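Local coordinates for protein probable acetyltransferase (Pseudomonas aeruginosa PAO1, PDB 2EUI) that is of unconfirmed function but probably transfers acyl groups, most likely acetyl, as a dimeric member of the GNAT acetyltransferase family, at residues 92-95 and 96-100. Residues are numbered along the deposited sequence; the frame is centred on the assembly and turned at random.
Sequences RQLV and ADHLL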
# COMPACT_ATOMS: atom_id res chain seq x y z
N ARG A 92 19.62 -14.50 10.79
CA ARG A 92 18.47 -13.60 10.70
C ARG A 92 18.80 -12.12 10.91
O ARG A 92 18.81 -11.34 9.96
CB ARG A 92 17.39 -14.05 11.70
CG ARG A 92 16.16 -13.15 11.79
CD ARG A 92 14.91 -13.95 12.18
NE ARG A 92 13.73 -13.09 12.37
CZ ARG A 92 12.47 -13.51 12.25
NH1 ARG A 92 12.21 -14.78 11.95
NH2 ARG A 92 11.46 -12.66 12.44
N GLN A 93 19.08 -11.76 12.16
CA GLN A 93 19.38 -10.38 12.54
C GLN A 93 20.44 -9.66 11.71
O GLN A 93 20.16 -8.61 11.12
CB GLN A 93 19.75 -10.33 14.03
CG GLN A 93 20.07 -8.93 14.54
CD GLN A 93 19.75 -8.78 16.02
OE1 GLN A 93 20.00 -9.69 16.82
NE2 GLN A 93 19.21 -7.62 16.39
N LEU A 94 21.66 -10.19 11.68
CA LEU A 94 22.73 -9.58 10.90
C LEU A 94 22.27 -9.15 9.49
O LEU A 94 22.53 -8.02 9.06
CB LEU A 94 23.90 -10.55 10.79
CG LEU A 94 25.02 -10.14 9.82
CD1 LEU A 94 25.54 -8.76 10.18
CD2 LEU A 94 26.14 -11.17 9.87
N VAL A 95 21.59 -10.05 8.78
CA VAL A 95 21.11 -9.79 7.42
C VAL A 95 19.83 -8.98 7.36
O VAL A 95 19.69 -8.07 6.52
CB VAL A 95 20.93 -11.12 6.64
CG1 VAL A 95 20.07 -10.89 5.38
CG2 VAL A 95 22.29 -11.66 6.24
N ALA A 96 18.87 -9.31 8.22
CA ALA A 96 17.61 -8.58 8.26
C ALA A 96 17.93 -7.10 8.40
O ALA A 96 17.33 -6.26 7.73
CB ALA A 96 16.77 -9.05 9.44
N ASP A 97 18.90 -6.79 9.25
CA ASP A 97 19.34 -5.42 9.51
C ASP A 97 19.82 -4.65 8.29
O ASP A 97 19.22 -3.64 7.92
CB ASP A 97 20.45 -5.41 10.56
CG ASP A 97 19.93 -5.13 11.95
OD1 ASP A 97 19.03 -5.87 12.42
OD2 ASP A 97 20.43 -4.17 12.58
N HIS A 98 20.91 -5.12 7.69
CA HIS A 98 21.46 -4.46 6.52
C HIS A 98 20.37 -4.14 5.52
O HIS A 98 20.37 -3.08 4.91
CB HIS A 98 22.52 -5.33 5.87
CG HIS A 98 23.79 -5.42 6.65
ND1 HIS A 98 24.59 -4.32 6.88
CD2 HIS A 98 24.39 -6.46 7.27
CE1 HIS A 98 25.64 -4.68 7.61
NE2 HIS A 98 25.54 -5.98 7.85
N LEU A 99 19.44 -5.07 5.36
CA LEU A 99 18.35 -4.86 4.42
C LEU A 99 17.50 -3.68 4.88
O LEU A 99 17.39 -2.67 4.18
CB LEU A 99 17.50 -6.12 4.33
CG LEU A 99 18.08 -7.25 3.48
CD1 LEU A 99 17.21 -8.47 3.60
CD2 LEU A 99 18.19 -6.81 2.02
N LEU A 100 16.91 -3.82 6.06
CA LEU A 100 16.05 -2.79 6.62
C LEU A 100 16.71 -1.42 6.67
O LEU A 100 16.07 -0.41 6.40
CB LEU A 100 15.59 -3.22 8.02
CG LEU A 100 14.69 -4.47 7.99
CD1 LEU A 100 14.32 -4.88 9.41
CD2 LEU A 100 13.43 -4.18 7.16
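R92, Q93 and V95 each offer a carbonyl oxygen to the amide four residues on, giving the i to i+4 bonds A96 N to R92 O (2.7 Å), D97 N to Q93 O (2.9 Å) and L99 N to V95 O (3.2 Å), all close to straight with N-H...O angles near 164°, in the first turns of an alpha helix. L94 and H98 meet obliquely on the exposed side: methyl CD1 of L94 lies 3.6 Å from H98 NE2, while ring carbon CD2 of H98 approaches L94 O. CG of L94, anti to the backbone N (chi1 170°), carries the branch outward from the helix, which brings CD1 beside the NE2-CD2 side of the imidazole. Q93 and D97 run side by side, their contact being Q93 CG to D97 OD1 at 3.9 Å, with amide and carboxylate planes 62° apart. On the buried side V95 and L99 also point the same way, CG1 of V95 packing 4.1 Å from CD1 of L99. This apolar pair faces the sheet, resting on V86 and I84 of strand 76-86 and on A52 of strand 48-53, as expected for the crossover helix of the beta-alpha-beta unit 76-86, 92-109, 112-120; R92 leans on V125 and V129 of helix 124-131, while L100 reaches both V129 and, on strand 76-86, L81 and I84.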